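Local coordinates for YbbR family protein (Desulfitobacterium hafniense, PDB 3LYW) that is of unknown function, the chain here being a small all-beta piece, probably one YbbR repeat domain, of a longer YbbR family protein, at residues Leu5-Pro15 / Val40-Ser50. Residues are numbered along the deposited sequence; the frame is centred on the assembly and turned at random.
Sequences LTLSLIAKNTP and VNELFAYVDLS
Asp48 OD1, 3.6 Å from Asn13 CB across the contact, accepts from both Ser50 N and Ser50 OG on one face of the carboxylate. The backbone bond, Ser50 N to Asp48 OD1 at 3.1 Å, closes an Asx turn at the end of strand 44-48; chi1 of Asp48 (-167°) sets CG beside the carbonyl carbon, turning the carboxylate towards that amide. With an alanine in place of Asp48, the Ser50 amide and hydroxyl would probably lose this acceptor, and the turn beside Asn13 would be freer to move. Behind it, strands 5-12 and 44-48 run parallel, and bonds alternate up the ladder: Ala45 N to Ser8 O, Ile10 N to Ala45 O, Val47 N to Ile10 O, Lys12 N to Val47 O (2.8 Å) and Leu49 N to Lys12 O. Before the Ala45 N to Ser8 O bond, where the strands part, a water accepts from Ser8 N and donates to Leu43 O (2.7 Å from the water oxygen), bridging the backbones. On one face Leu9 CD1 packs on Ala45 CB at 3.8 Å, its CD2 meets Val47 CG1, the two side chains crossing at about a right angle, and Val61 and Val79 add to this apolar layer. On the other, Ser8 OG sits at the edge of the Phe44 ring, 3.0 Å from CD1, while Ile10 CG1 approaches obliquely. The parallel pair thus turns Leu9, Ala45 and Val47 to the buried side, and Ser8, Ile10 and Phe44 to the more exposed one.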
loop_
_atom_site.group_PDB
_atom_site.type_symbol
_atom_site.label_atom_id
_atom_site.label_comp_id
_atom_site.label_asym_id
_atom_site.label_seq_id
_atom_site.Cartn_x
_atom_site.Cartn_y
_atom_site.Cartn_z
ATOM N N LEU A 5 -10.931 -6.752 -1.687
ATOM C CA LEU A 5 -10.254 -6.725 -0.402
ATOM C C LEU A 5 -10.027 -5.326 0.144
ATOM O O LEU A 5 -9.973 -4.351 -0.600
ATOM C CB LEU A 5 -8.900 -7.427 -0.530
ATOM C CG LEU A 5 -8.937 -8.711 -1.365
ATOM C CD1 LEU A 5 -7.528 -9.253 -1.548
ATOM C CD2 LEU A 5 -9.838 -9.721 -0.705
ATOM N N THR A 6 -9.899 -5.248 1.464
ATOM C CA THR A 6 -9.616 -4.000 2.160
ATOM C C THR A 6 -8.305 -4.273 2.880
ATOM O O THR A 6 -8.272 -5.026 3.858
ATOM C CB THR A 6 -10.707 -3.668 3.178
ATOM O OG1 THR A 6 -11.959 -3.560 2.488
ATOM C CG2 THR A 6 -10.397 -2.351 3.889
ATOM N N LEU A 7 -7.224 -3.683 2.379
ATOM C CA LEU A 7 -5.908 -3.916 2.956
ATOM C C LEU A 7 -5.369 -2.673 3.643
ATOM O O LEU A 7 -5.719 -1.545 3.275
ATOM C CB LEU A 7 -4.930 -4.328 1.858
ATOM C CG LEU A 7 -5.411 -5.429 0.920
ATOM C CD1 LEU A 7 -4.418 -5.573 -0.218
ATOM C CD2 LEU A 7 -5.589 -6.730 1.680
ATOM N N SER A 8 -4.529 -2.874 4.652
ATOM C CA SER A 8 -3.928 -1.744 5.330
ATOM C C SER A 8 -2.723 -1.349 4.470
ATOM O O SER A 8 -2.150 -2.184 3.758
ATOM C CB SER A 8 -3.498 -2.134 6.743
ATOM O OG SER A 8 -2.661 -3.268 6.720
ATOM N N LEU A 9 -2.354 -0.074 4.523
ATOM C CA LEU A 9 -1.237 0.434 3.736
ATOM C C LEU A 9 0.045 0.486 4.554
ATOM O O LEU A 9 0.055 0.982 5.677
ATOM C CB LEU A 9 -1.571 1.830 3.203
ATOM C CG LEU A 9 -0.576 2.458 2.214
ATOM C CD1 LEU A 9 -0.381 1.543 1.019
ATOM C CD2 LEU A 9 -1.087 3.814 1.765
ATOM N N ILE A 10 1.118 -0.040 3.976
ATOM C CA ILE A 10 2.421 -0.096 4.626
ATOM C C ILE A 10 3.469 0.684 3.849
ATOM O O ILE A 10 3.476 0.677 2.615
ATOM C CB ILE A 10 2.903 -1.551 4.752
ATOM C CG1 ILE A 10 1.960 -2.316 5.677
ATOM C CG2 ILE A 10 4.333 -1.596 5.273
ATOM C CD1 ILE A 10 1.741 -1.634 7.016
ATOM N N ALA A 11 4.350 1.367 4.567
ATOM C CA ALA A 11 5.386 2.128 3.890
ATOM C C ALA A 11 6.670 1.313 3.843
ATOM O O ALA A 11 7.073 0.745 4.848
ATOM C CB ALA A 11 5.625 3.432 4.615
ATOM N N LYS A 12 7.301 1.249 2.676
ATOM C CA LYS A 12 8.561 0.526 2.542
ATOM C C LYS A 12 9.703 1.510 2.270
ATOM O O LYS A 12 9.504 2.585 1.698
ATOM C CB LYS A 12 8.472 -0.490 1.406
ATOM C CG LYS A 12 7.362 -1.506 1.558
ATOM C CD LYS A 12 7.621 -2.493 2.693
ATOM C CE LYS A 12 6.554 -3.588 2.708
ATOM N NZ LYS A 12 6.752 -4.565 3.812
ATOM N N ASN A 13 10.900 1.136 2.705
ATOM C CA ASN A 13 12.086 1.943 2.521
ATOM C C ASN A 13 11.986 3.377 3.022
ATOM O O ASN A 13 12.495 4.300 2.391
ATOM C CB ASN A 13 12.486 1.913 1.047
ATOM C CG ASN A 13 12.693 0.497 0.539
ATOM O OD1 ASN A 13 11.981 0.034 -0.343
ATOM N ND2 ASN A 13 13.664 -0.198 1.106
ATOM N N THR A 14 11.326 3.563 4.161
ATOM C CA THR A 14 11.213 4.891 4.746
ATOM C C THR A 14 12.643 5.321 5.065
ATOM O O THR A 14 13.359 4.621 5.773
ATOM C CB THR A 14 10.408 4.867 6.062
ATOM O OG1 THR A 14 9.061 4.450 5.798
ATOM C CG2 THR A 14 10.389 6.257 6.704
ATOM N N PRO A 15 13.070 6.481 4.550
ATOM C CA PRO A 15 14.425 6.972 4.799
ATOM C C PRO A 15 14.793 6.927 6.266
ATOM O O PRO A 15 13.968 7.206 7.121
ATOM C CB PRO A 15 14.370 8.393 4.263
ATOM C CG PRO A 15 13.469 8.244 3.083
ATOM C CD PRO A 15 12.344 7.386 3.644
ATOM N N VAL A 40 -6.397 -12.320 4.534
ATOM C CA VAL A 40 -6.610 -10.951 4.092
ATOM C C VAL A 40 -5.837 -9.944 4.942
ATOM O O VAL A 40 -5.224 -9.015 4.411
ATOM C CB VAL A 40 -8.110 -10.588 4.134
ATOM C CG1 VAL A 40 -8.323 -9.172 3.612
ATOM C CG2 VAL A 40 -8.910 -11.586 3.311
ATOM N N ASN A 41 -5.867 -10.128 6.261
ATOM C CA ASN A 41 -5.169 -9.218 7.166
ATOM C C ASN A 41 -3.658 -9.384 7.063
ATOM O O ASN A 41 -2.897 -8.510 7.479
ATOM C CB ASN A 41 -5.623 -9.450 8.612
ATOM C CG ASN A 41 -5.069 -8.409 9.573
ATOM O OD1 ASN A 41 -3.859 -8.322 9.785
ATOM N ND2 ASN A 41 -5.955 -7.612 10.157
ATOM N N GLU A 42 -3.224 -10.511 6.508
ATOM C CA GLU A 42 -1.802 -10.748 6.347
ATOM C C GLU A 42 -1.324 -10.198 5.011
ATOM O O GLU A 42 -0.138 -10.265 4.682
ATOM N N LEU A 43 -2.261 -9.658 4.232
ATOM C CA LEU A 43 -1.954 -9.082 2.924
ATOM C C LEU A 43 -1.901 -7.568 3.077
ATOM O O LEU A 43 -2.699 -6.982 3.817
ATOM C CB LEU A 43 -3.029 -9.462 1.904
ATOM C CG LEU A 43 -3.235 -10.965 1.702
ATOM C CD1 LEU A 43 -4.275 -11.192 0.623
ATOM C CD2 LEU A 43 -1.913 -11.623 1.321
ATOM N N PHE A 44 -0.986 -6.930 2.357
ATOM C CA PHE A 44 -0.826 -5.487 2.484
ATOM C C PHE A 44 -0.619 -4.759 1.167
ATOM O O PHE A 44 -0.170 -5.339 0.169
ATOM C CB PHE A 44 0.374 -5.174 3.387
ATOM C CG PHE A 44 0.284 -5.766 4.761
ATOM C CD1 PHE A 44 -0.596 -5.251 5.701
ATOM C CD2 PHE A 44 1.079 -6.848 5.110
ATOM C CE1 PHE A 44 -0.663 -5.788 6.986
ATOM C CE2 PHE A 44 1.020 -7.393 6.389
ATOM C CZ PHE A 44 0.141 -6.871 7.323
ATOM N N ALA A 45 -0.961 -3.482 1.185
ATOM C CA ALA A 45 -0.772 -2.609 0.043
ATOM C C ALA A 45 0.438 -1.834 0.533
ATOM O O ALA A 45 0.681 -1.777 1.737
ATOM C CB ALA A 45 -1.964 -1.680 -0.123
ATOM N N TYR A 46 1.200 -1.227 -0.364
ATOM C CA TYR A 46 2.362 -0.488 0.100
ATOM C C TYR A 46 2.716 0.712 -0.754
ATOM O O TYR A 46 2.276 0.829 -1.900
ATOM C CB TYR A 46 3.579 -1.423 0.169
ATOM C CG TYR A 46 4.090 -1.882 -1.180
ATOM C CD1 TYR A 46 4.992 -1.111 -1.913
ATOM C CD2 TYR A 46 3.641 -3.072 -1.738
ATOM C CE1 TYR A 46 5.429 -1.518 -3.173
ATOM C CE2 TYR A 46 4.074 -3.490 -2.989
ATOM C CZ TYR A 46 4.963 -2.711 -3.698
ATOM O OH TYR A 46 5.377 -3.123 -4.934
ATOM N N VAL A 47 3.482 1.616 -0.154
ATOM C CA VAL A 47 4.012 2.776 -0.841
ATOM C C VAL A 47 5.518 2.647 -0.637
ATOM O O VAL A 47 5.977 2.242 0.431
ATOM C CB VAL A 47 3.496 4.103 -0.253
ATOM C CG1 VAL A 47 2.051 4.291 -0.640
ATOM C CG2 VAL A 47 3.650 4.115 1.279
ATOM N N ASP A 48 6.279 2.962 -1.677
ATOM C CA ASP A 48 7.730 2.850 -1.618
ATOM C C ASP A 48 8.337 4.243 -1.486
ATOM O O ASP A 48 8.329 5.026 -2.436
ATOM C CB ASP A 48 8.236 2.164 -2.894
ATOM C CG ASP A 48 9.679 1.723 -2.786
ATOM O OD1 ASP A 48 10.342 2.092 -1.792
ATOM O OD2 ASP A 48 10.151 1.009 -3.694
ATOM N N LEU A 49 8.872 4.544 -0.306
ATOM C CA LEU A 49 9.469 5.852 -0.037
ATOM C C LEU A 49 10.953 5.910 -0.362
ATOM O O LEU A 49 11.645 6.845 0.026
ATOM C CB LEU A 49 9.260 6.230 1.435
ATOM C CG LEU A 49 7.901 6.853 1.793
ATOM C CD1 LEU A 49 6.791 6.059 1.171
ATOM C CD2 LEU A 49 7.728 6.895 3.316
ATOM N N SER A 50 11.445 4.906 -1.070
ATOM C CA SER A 50 12.857 4.871 -1.420
ATOM C C SER A 50 13.328 6.211 -1.961
ATOM O O SER A 50 12.705 6.783 -2.851
ATOM C CB SER A 50 13.126 3.782 -2.459
ATOM O OG SER A 50 12.839 2.492 -1.952
HETATM O O HOH W 1 -6.632 -6.591 5.383
HETATM O O HOH W 2 -4.237 -5.513 5.401
#